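Local coordinates for adenosine monophosphate-protein transferase (Pyrococcus horikoshii, PDB 2D16), which is of unproven function but probably acts on adenosine or its nucleotides, as an adenosine-specific kinase or a protein AMP-transferase, at residues V15-S25 against H81-P92; I4-P12 against L69-I77. All blocks are in the same frame, centred on the assembly; numbering follows the deposited sequence.

Contact 1: residues V15-S25 against H81-P92; sequences VEVIIGQGNFS and HVFVILMKNAYP
Glu16 meets Met87 as a hydrogen-bonded antiparallel pair, and its side chain heads for the residues that follow strand 82-88. A bend at chi2 (-83°) swings the carboxylate across the Pro92 ring, with OE1 3.2 Å from Pro92 CD; OE2 lies in the plane of the Tyr91 ring at its edge, 3.6 Å from Tyr91 CD1. Val17 lies side by side with Leu86, its CB 3.6 Å from Leu86 CD2. Ile18 again bonds in both directions, its O accepting from Ile85 N, while its side chain rests against helix 92-100. Ile19 lies alongside Val84 and sets CD1 against both of its methyls, 3.6 Å from Val84 CG1 and CG2 alike, on the face that helix 64-77 covers. Strands 16-22 and 82-88 are thus neighbours inside a five-stranded antiparallel sheet with helices on both faces, flanked by strands 105-112 and 44-51. At Gly20 the absence of a side chain lets Phe83 fold back over the backbone: Gly20 CA sits 3.7 Å from the ring centroid in a CH-pi contact. Gln21 crosses Val82 at about a right angle; its OE1 is hydrogen-bonded to Tyr109 OH and its NE2 to Gly80 O. Gly22 N closes the pairing on His81 O at 2.7 Å, nearly straight (170°). Beyond it, Asn23 CA stands over the centre of the His81 ring, and Ser25 OG, itself bonded to Asn50 O, comes to the ring edge 3.1 Å from CD2.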
loop_
_atom_site.group_PDB
_atom_site.type_symbol
_atom_site.label_atom_id
_atom_site.label_comp_id
_atom_site.label_asym_id
_atom_site.label_seq_id
_atom_site.Cartn_x
_atom_site.Cartn_y
_atom_site.Cartn_z
ATOM N N VAL A 15 22.129 -22.655 35.012
ATOM C CA VAL A 15 21.701 -23.766 34.169
ATOM C C VAL A 15 20.459 -24.431 34.749
ATOM O O VAL A 15 20.385 -24.692 35.950
ATOM C CB VAL A 15 22.836 -24.802 34.005
ATOM C CG1 VAL A 15 22.304 -26.094 33.390
ATOM C CG2 VAL A 15 23.924 -24.217 33.121
ATOM N N GLU A 16 19.482 -24.693 33.884
ATOM C CA GLU A 16 18.223 -25.315 34.293
ATOM C C GLU A 16 18.317 -26.829 34.150
ATOM O O GLU A 16 18.893 -27.329 33.183
ATOM C CB GLU A 16 17.076 -24.820 33.407
ATOM C CG GLU A 16 16.919 -23.306 33.294
ATOM C CD GLU A 16 16.136 -22.696 34.442
ATOM O OE1 GLU A 16 15.441 -23.442 35.164
ATOM O OE2 GLU A 16 16.200 -21.463 34.610
ATOM N N VAL A 17 17.755 -27.558 35.109
ATOM C CA VAL A 17 17.764 -29.012 35.045
ATOM C C VAL A 17 16.332 -29.538 34.992
ATOM O O VAL A 17 15.433 -28.992 35.633
ATOM C CB VAL A 17 18.487 -29.651 36.264
ATOM C CG1 VAL A 17 17.757 -29.311 37.557
ATOM C CG2 VAL A 17 18.570 -31.167 36.086
ATOM N N ILE A 18 16.129 -30.582 34.195
ATOM C CA ILE A 18 14.826 -31.220 34.067
ATOM C C ILE A 18 15.085 -32.723 34.146
ATOM O O ILE A 18 15.919 -33.252 33.412
ATOM C CB ILE A 18 14.151 -30.903 32.711
ATOM C CG1 ILE A 18 14.023 -29.390 32.524
ATOM C CG2 ILE A 18 12.768 -31.548 32.666
ATOM C CD1 ILE A 18 13.471 -28.981 31.169
ATOM N N ILE A 19 14.389 -33.404 35.049
ATOM C CA ILE A 19 14.560 -34.843 35.209
ATOM C C ILE A 19 13.225 -35.500 34.882
ATOM O O ILE A 19 12.183 -35.045 35.344
ATOM C CB ILE A 19 14.937 -35.222 36.662
ATOM C CG1 ILE A 19 16.098 -34.356 37.163
ATOM C CG2 ILE A 19 15.298 -36.699 36.732
ATOM C CD1 ILE A 19 17.387 -34.540 36.400
ATOM N N GLY A 20 13.256 -36.572 34.098
ATOM C CA GLY A 20 12.016 -37.236 33.743
ATOM C C GLY A 20 12.139 -38.738 33.603
ATOM O O GLY A 20 13.229 -39.301 33.719
ATOM N N GLN A 21 11.005 -39.384 33.362
ATOM C CA GLN A 21 10.953 -40.832 33.189
ATOM C C GLN A 21 10.395 -41.084 31.792
ATOM O O GLN A 21 9.317 -40.586 31.441
ATOM C CB GLN A 21 10.042 -41.465 34.249
ATOM C CG GLN A 21 9.987 -43.002 34.198
ATOM C CD GLN A 21 11.233 -43.675 34.771
ATOM O OE1 GLN A 21 11.874 -43.140 35.680
ATOM N NE2 GLN A 21 11.590 -44.836 34.233
ATOM N N GLY A 22 11.138 -41.846 30.991
ATOM C CA GLY A 22 10.705 -42.123 29.635
ATOM C C GLY A 22 10.712 -43.588 29.242
ATOM O O GLY A 22 10.557 -44.473 30.080
ATOM N N ASN A 23 10.902 -43.829 27.948
ATOM C CA ASN A 23 10.918 -45.175 27.395
ATOM C C ASN A 23 11.671 -45.169 26.066
ATOM O O ASN A 23 11.799 -44.124 25.426
ATOM C CB ASN A 23 9.469 -45.644 27.192
ATOM C CG ASN A 23 9.359 -46.904 26.359
ATOM O OD1 ASN A 23 9.360 -46.851 25.128
ATOM N ND2 ASN A 23 9.258 -48.047 27.025
ATOM N N PHE A 24 12.183 -46.334 25.670
ATOM C CA PHE A 24 12.896 -46.481 24.400
ATOM C C PHE A 24 14.090 -45.528 24.320
ATOM O O PHE A 24 14.229 -44.754 23.371
ATOM C CB PHE A 24 11.905 -46.220 23.252
ATOM C CG PHE A 24 12.355 -46.735 21.908
ATOM C CD1 PHE A 24 13.432 -47.610 21.791
ATOM C CD2 PHE A 24 11.673 -46.357 20.754
ATOM C CE1 PHE A 24 13.822 -48.100 20.542
ATOM C CE2 PHE A 24 12.056 -46.843 19.500
ATOM C CZ PHE A 24 13.134 -47.717 19.397
ATOM N N SER A 25 14.961 -45.619 25.318
ATOM C CA SER A 25 16.136 -44.761 25.425
ATOM C C SER A 25 16.963 -44.498 24.165
ATOM O O SER A 25 17.294 -43.348 23.881
ATOM C CB SER A 25 17.059 -45.290 26.523
ATOM O OG SER A 25 16.390 -45.307 27.772
ATOM N N HIS A 81 15.577 -45.870 32.203
ATOM C CA HIS A 81 14.623 -45.021 31.468
ATOM C C HIS A 81 14.487 -43.588 32.037
ATOM O O HIS A 81 13.630 -42.811 31.636
ATOM C CB HIS A 81 13.261 -45.716 31.484
ATOM C CG HIS A 81 13.165 -46.668 30.320
ATOM N ND1 HIS A 81 12.281 -47.696 30.270
ATOM C CD2 HIS A 81 13.899 -46.657 29.130
ATOM C CE1 HIS A 81 12.477 -48.285 29.075
ATOM N NE2 HIS A 81 13.439 -47.684 28.371
ATOM N N VAL A 82 15.349 -43.207 32.972
ATOM C CA VAL A 82 15.318 -41.849 33.496
ATOM C C VAL A 82 16.135 -40.986 32.539
ATOM O O VAL A 82 17.151 -41.435 32.002
ATOM C CB VAL A 82 15.953 -41.769 34.909
ATOM C CG1 VAL A 82 16.231 -40.315 35.283
ATOM C CG2 VAL A 82 15.024 -42.403 35.935
ATOM N N PHE A 83 15.683 -39.761 32.296
ATOM C CA PHE A 83 16.437 -38.873 31.431
ATOM C C PHE A 83 16.724 -37.574 32.164
ATOM O O PHE A 83 15.942 -37.134 33.015
ATOM C CB PHE A 83 15.712 -38.625 30.090
ATOM C CG PHE A 83 14.371 -37.937 30.208
ATOM C CD1 PHE A 83 14.282 -36.547 30.254
ATOM C CD2 PHE A 83 13.195 -38.683 30.211
ATOM C CE1 PHE A 83 13.039 -35.904 30.294
ATOM C CE2 PHE A 83 11.945 -38.052 30.253
ATOM C CZ PHE A 83 11.867 -36.659 30.292
ATOM N N VAL A 84 17.878 -36.993 31.857
ATOM C CA VAL A 84 18.310 -35.751 32.478
ATOM C C VAL A 84 18.635 -34.712 31.418
ATOM O O VAL A 84 19.377 -34.985 30.472
ATOM C CB VAL A 84 19.582 -35.958 33.340
ATOM C CG1 VAL A 84 20.043 -34.618 33.912
ATOM C CG2 VAL A 84 19.310 -36.955 34.458
ATOM N N ILE A 85 18.082 -33.516 31.586
ATOM C CA ILE A 85 18.328 -32.424 30.661
ATOM C C ILE A 85 18.941 -31.249 31.409
ATOM O O ILE A 85 18.468 -30.877 32.478
ATOM C CB ILE A 85 17.022 -31.912 30.008
ATOM C CG1 ILE A 85 16.331 -33.046 29.247
ATOM C CG2 ILE A 85 17.335 -30.747 29.071
ATOM C CD1 ILE A 85 14.923 -32.697 28.802
ATOM N N LEU A 86 20.009 -30.690 30.852
ATOM C CA LEU A 86 20.653 -29.514 31.428
ATOM C C LEU A 86 20.674 -28.526 30.274
ATOM O O LEU A 86 21.208 -28.824 29.208
ATOM C CB LEU A 86 22.077 -29.829 31.904
ATOM C CG LEU A 86 22.190 -30.709 33.154
ATOM C CD1 LEU A 86 23.653 -30.980 33.463
ATOM C CD2 LEU A 86 21.519 -30.014 34.334
ATOM N N MET A 87 20.080 -27.356 30.475
ATOM C CA MET A 87 20.005 -26.375 29.404
ATOM C C MET A 87 20.209 -24.933 29.849
ATOM O O MET A 87 20.148 -24.607 31.036
ATOM C CB MET A 87 18.636 -26.469 28.726
ATOM C CG MET A 87 17.497 -26.027 29.652
ATOM S SD MET A 87 15.847 -26.130 28.915
ATOM C CE MET A 87 14.920 -25.051 30.010
ATOM N N LYS A 88 20.452 -24.081 28.859
ATOM C CA LYS A 88 20.616 -22.652 29.066
ATOM C C LYS A 88 20.028 -21.964 27.834
ATOM O O LYS A 88 19.777 -22.616 26.815
ATOM C CB LYS A 88 22.094 -22.288 29.251
ATOM C CG LYS A 88 23.000 -22.652 28.092
ATOM C CD LYS A 88 24.440 -22.244 28.407
ATOM C CE LYS A 88 25.378 -22.539 27.245
ATOM N NZ LYS A 88 26.775 -22.100 27.546
ATOM N N ASN A 89 19.797 -20.658 27.933
ATOM C CA ASN A 89 19.215 -19.877 26.844
ATOM C C ASN A 89 17.758 -20.281 26.610
ATOM O O ASN A 89 17.205 -20.087 25.526
ATOM C CB ASN A 89 20.022 -20.050 25.550
ATOM C CG ASN A 89 21.463 -19.598 25.698
ATOM O OD1 ASN A 89 21.773 -18.746 26.528
ATOM N ND2 ASN A 89 22.345 -20.158 24.882
ATOM N N ALA A 90 17.148 -20.840 27.649
ATOM C CA ALA A 90 15.755 -21.272 27.613
ATOM C C ALA A 90 15.361 -21.582 29.049
ATOM O O ALA A 90 16.216 -21.913 29.869
ATOM C CB ALA A 90 15.601 -22.519 26.741
ATOM N N TYR A 91 14.071 -21.469 29.346
ATOM C CA TYR A 91 13.555 -21.725 30.685
ATOM C C TYR A 91 12.569 -22.885 30.643
ATOM O O TYR A 91 11.999 -23.178 29.595
ATOM C CB TYR A 91 12.838 -20.485 31.215
ATOM C CG TYR A 91 13.708 -19.251 31.301
ATOM C CD1 TYR A 91 14.788 -19.195 32.182
ATOM C CD2 TYR A 91 13.440 -18.129 30.513
ATOM C CE1 TYR A 91 15.580 -18.052 32.282
ATOM C CE2 TYR A 91 14.227 -16.979 30.606
ATOM C CZ TYR A 91 15.294 -16.950 31.494
ATOM O OH TYR A 91 16.068 -15.815 31.609
ATOM N N PRO A 92 12.348 -23.552 31.789
ATOM C CA PRO A 92 11.409 -24.679 31.827
ATOM C C PRO A 92 10.037 -24.323 31.257
ATOM O O PRO A 92 9.422 -25.128 30.559
ATOM C CB PRO A 92 11.357 -25.033 33.311
ATOM C CG PRO A 92 12.766 -24.718 33.769
ATOM C CD PRO A 92 13.026 -23.385 33.089
HETATM O O HOH W 1 14.683 -48.796 26.180
#

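Contact 2: residues I4-P12 against L69-I77; sequences IEVIDIEKP and LAAKNAVKI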
loop_
_atom_site.group_PDB
_atom_site.type_symbol
_atom_site.label_atom_id
_atom_site.label_comp_id
_atom_site.label_asym_id
_atom_site.label_seq_id
_atom_site.Cartn_x
_atom_site.Cartn_y
_atom_site.Cartn_z
ATOM N N ILE A 4 17.999 -46.102 50.322
ATOM C CA ILE A 4 17.728 -44.785 49.768
ATOM C C ILE A 4 18.943 -43.875 49.873
ATOM O O ILE A 4 19.617 -43.846 50.904
ATOM C CB ILE A 4 16.536 -44.126 50.498
ATOM C CG1 ILE A 4 15.282 -44.985 50.306
ATOM C CG2 ILE A 4 16.312 -42.716 49.972
ATOM C CD1 ILE A 4 14.055 -44.483 51.055
ATOM N N GLU A 5 19.227 -43.150 48.794
ATOM C CA GLU A 5 20.352 -42.223 48.770
ATOM C C GLU A 5 19.937 -40.908 48.119
ATOM O O GLU A 5 18.984 -40.860 47.333
ATOM C CB GLU A 5 21.544 -42.828 48.012
ATOM C CG GLU A 5 21.376 -42.910 46.507
ATOM C CD GLU A 5 22.522 -43.648 45.831
ATOM O OE1 GLU A 5 22.697 -44.853 46.105
ATOM O OE2 GLU A 5 23.250 -43.024 45.027
ATOM N N VAL A 6 20.656 -39.843 48.461
ATOM C CA VAL A 6 20.384 -38.517 47.930
ATOM C C VAL A 6 21.495 -38.127 46.969
ATOM O O VAL A 6 22.675 -38.207 47.305
ATOM C CB VAL A 6 20.304 -37.477 49.065
ATOM C CG1 VAL A 6 20.012 -36.094 48.498
ATOM C CG2 VAL A 6 19.230 -37.889 50.054
ATOM N N ILE A 7 21.113 -37.714 45.767
ATOM C CA ILE A 7 22.080 -37.318 44.758
ATOM C C ILE A 7 21.953 -35.830 44.470
ATOM O O ILE A 7 20.877 -35.340 44.132
ATOM C CB ILE A 7 21.862 -38.104 43.445
ATOM C CG1 ILE A 7 22.082 -39.599 43.696
ATOM C CG2 ILE A 7 22.811 -37.597 42.366
ATOM C CD1 ILE A 7 21.735 -40.475 42.515
ATOM N N ASP A 8 23.057 -35.108 44.626
ATOM C CA ASP A 8 23.063 -33.681 44.356
ATOM C C ASP A 8 23.347 -33.503 42.871
ATOM O O ASP A 8 24.346 -34.017 42.361
ATOM C CB ASP A 8 24.156 -32.981 45.173
ATOM C CG ASP A 8 23.817 -32.891 46.649
ATOM O OD1 ASP A 8 22.850 -32.181 46.997
ATOM O OD2 ASP A 8 24.518 -33.527 47.460
ATOM N N ILE A 9 22.460 -32.799 42.174
ATOM C CA ILE A 9 22.650 -32.556 40.752
ATOM C C ILE A 9 23.804 -31.574 40.584
ATOM O O ILE A 9 23.812 -30.509 41.203
ATOM C CB ILE A 9 21.385 -31.947 40.104
ATOM C CG1 ILE A 9 20.254 -32.980 40.091
ATOM C CG2 ILE A 9 21.706 -31.463 38.690
ATOM C CD1 ILE A 9 20.565 -34.222 39.271
ATOM N N GLU A 10 24.779 -31.949 39.763
ATOM C CA GLU A 10 25.930 -31.092 39.503
ATOM C C GLU A 10 25.631 -30.248 38.270
ATOM O O GLU A 10 25.436 -30.781 37.178
ATOM C CB GLU A 10 27.187 -31.930 39.246
ATOM C CG GLU A 10 28.469 -31.098 39.201
ATOM C CD GLU A 10 29.676 -31.877 38.709
ATOM O OE1 GLU A 10 29.788 -33.080 39.026
ATOM O OE2 GLU A 10 30.522 -31.276 38.012
ATOM N N LYS A 11 25.587 -28.934 38.449
ATOM C CA LYS A 11 25.308 -28.033 37.342
ATOM C C LYS A 11 25.791 -26.629 37.661
ATOM O O LYS A 11 25.777 -26.205 38.814
ATOM C CB LYS A 11 23.804 -27.999 37.049
ATOM C CG LYS A 11 22.947 -27.575 38.237
ATOM C CD LYS A 11 21.475 -27.511 37.859
ATOM C CE LYS A 11 20.582 -27.309 39.079
ATOM N NZ LYS A 11 20.885 -26.053 39.824
ATOM N N PRO A 12 26.243 -25.891 36.641
ATOM C CA PRO A 12 26.714 -24.530 36.894
ATOM C C PRO A 12 25.552 -23.579 37.180
ATOM O O PRO A 12 24.396 -23.872 36.855
ATOM C CB PRO A 12 27.471 -24.183 35.614
ATOM C CG PRO A 12 27.693 -25.444 34.860
ATOM C CD PRO A 12 26.511 -26.295 35.249
ATOM N N LEU A 69 27.957 -33.072 31.519
ATOM C CA LEU A 69 27.301 -32.966 32.817
ATOM C C LEU A 69 25.985 -33.740 32.887
ATOM O O LEU A 69 25.669 -34.339 33.915
ATOM C CB LEU A 69 27.049 -31.498 33.167
ATOM C CG LEU A 69 28.270 -30.720 33.663
ATOM C CD1 LEU A 69 27.921 -29.249 33.828
ATOM C CD2 LEU A 69 28.740 -31.315 34.984
ATOM N N ALA A 70 25.217 -33.720 31.803
ATOM C CA ALA A 70 23.946 -34.435 31.782
ATOM C C ALA A 70 24.222 -35.926 31.936
ATOM O O ALA A 70 23.552 -36.618 32.699
ATOM C CB ALA A 70 23.204 -34.165 30.472
ATOM N N ALA A 71 25.226 -36.412 31.214
ATOM C CA ALA A 71 25.595 -37.821 31.266
ATOM C C ALA A 71 26.122 -38.222 32.643
ATOM O O ALA A 71 25.804 -39.293 33.152
ATOM C CB ALA A 71 26.639 -38.122 30.194
ATOM N N LYS A 72 26.934 -37.357 33.242
ATOM C CA LYS A 72 27.494 -37.636 34.556
ATOM C C LYS A 72 26.383 -37.748 35.599
ATOM O O LYS A 72 26.401 -38.649 36.436
ATOM C CB LYS A 72 28.471 -36.529 34.955
ATOM C CG LYS A 72 29.209 -36.785 36.259
ATOM C CD LYS A 72 30.155 -35.629 36.573
ATOM C CE LYS A 72 30.916 -35.864 37.870
ATOM N NZ LYS A 72 31.815 -34.720 38.207
ATOM N N ASN A 73 25.421 -36.831 35.547
ATOM C CA ASN A 73 24.301 -36.846 36.490
ATOM C C ASN A 73 23.407 -38.058 36.242
ATOM O O ASN A 73 22.967 -38.724 37.180
ATOM C CB ASN A 73 23.455 -35.573 36.356
ATOM C CG ASN A 73 24.063 -34.377 37.074
ATOM O OD1 ASN A 73 24.201 -34.371 38.301
ATOM N ND2 ASN A 73 24.436 -33.364 36.311
ATOM N N ALA A 74 23.140 -38.337 34.972
ATOM C CA ALA A 74 22.290 -39.464 34.605
ATOM C C ALA A 74 22.855 -40.819 35.027
ATOM O O ALA A 74 22.123 -41.659 35.547
ATOM C CB ALA A 74 22.031 -39.456 33.103
ATOM N N VAL A 75 24.149 -41.043 34.809
ATOM C CA VAL A 75 24.739 -42.328 35.175
ATOM C C VAL A 75 24.797 -42.496 36.696
ATOM O O VAL A 75 24.724 -43.616 37.208
ATOM C CB VAL A 75 26.160 -42.511 34.550
ATOM C CG1 VAL A 75 27.184 -41.693 35.294
ATOM C CG2 VAL A 75 26.534 -43.987 34.548
ATOM N N LYS A 76 24.913 -41.382 37.413
ATOM C CA LYS A 76 24.949 -41.431 38.866
ATOM C C LYS A 76 23.557 -41.830 39.350
ATOM O O LYS A 76 23.418 -42.683 40.221
ATOM C CB LYS A 76 25.342 -40.070 39.447
ATOM C CG LYS A 76 25.535 -40.090 40.959
ATOM C CD LYS A 76 26.549 -41.155 41.370
ATOM C CE LYS A 76 26.684 -41.249 42.883
ATOM N NZ LYS A 76 27.110 -39.952 43.480
ATOM N N ILE A 77 22.529 -41.215 38.775
ATOM C CA ILE A 77 21.154 -41.545 39.140
ATOM C C ILE A 77 20.940 -43.019 38.793
ATOM O O ILE A 77 20.324 -43.765 39.554
ATOM C CB ILE A 77 20.154 -40.653 38.373
ATOM C CG1 ILE A 77 20.243 -39.221 38.914
ATOM C CG2 ILE A 77 18.739 -41.212 38.501
ATOM C CD1 ILE A 77 19.471 -38.199 38.104
HETATM O O HOH W 2 25.244 -35.837 40.380
HETATM O O HOH W 3 32.418 -32.599 35.880
#
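Leu69 reaches tip to tip toward Pro12, its CD1 3.6 Å from Pro12 CD, while its other methyl, CD2, lies against the Glu10 carboxylate. This begins an alpha/beta layer contact in which helix 64-77 is sandwiched between two antiparallel sheets: segment 69-77 runs antiparallel to strand 4-8 of the three-stranded sheet, and the same helix packs on the five-stranded one, Leu69 and Asn73 on Leu86, Ala74 and Ile77 on Val84. Lys72 is fully extended, which carries NZ to Glu10 OE1 for a 2.7 Å salt bridge on the syn lone pair; a water linking NZ to OE2 spans the same pair. Asn73, buried, grips the backbone of Glu10 with both ends of its amide. OD1 takes Glu10 N on an in-plane lone pair at 2.9 Å, and ND2 gives to Glu10 O, which lies only 4° out of the amide plane, and weakly to Leu69 O. The two bonds to Glu10 fix the rotation of the amide; a water that also donates to Asp8 O gives OD1 a second donor. The Ile9 side chain crosses that of Asn73 at about a right angle, its CG2 and CD1 against OD1. Lys76 lays CG beside Ile7 CG2, and its NZ stays 5.2 Å from Glu5 OE2, too far for a salt bridge; OE2 is paired with Arg127. At Ile77, Ile7 CD1 presses on the helix backbone, 3.6 Å from both Ile77 CA and Lys76 O.

Contact 1 is the core of the fold; contact 2 lies farther out and is only partly buried, their centres about 12 Å apart. Contact 1 joins two strands of one sheet, so regular backbone bonds carry it and the side chains pack on the two faces. Contact 2 sets a helix against a strand of the three-stranded sheet and the residues after it; its polar links are made by side chains of the helix, an asparagine amide and a lysine, both to Glu10. Along the chain their segments alternate, strand 3-8 leading to 16-22 and helix 64-77 to 82-88. They meet directly where Leu86 CD1 packs 3.4 Å from Leu69 CB, and Val17 touches the Lys11 chain.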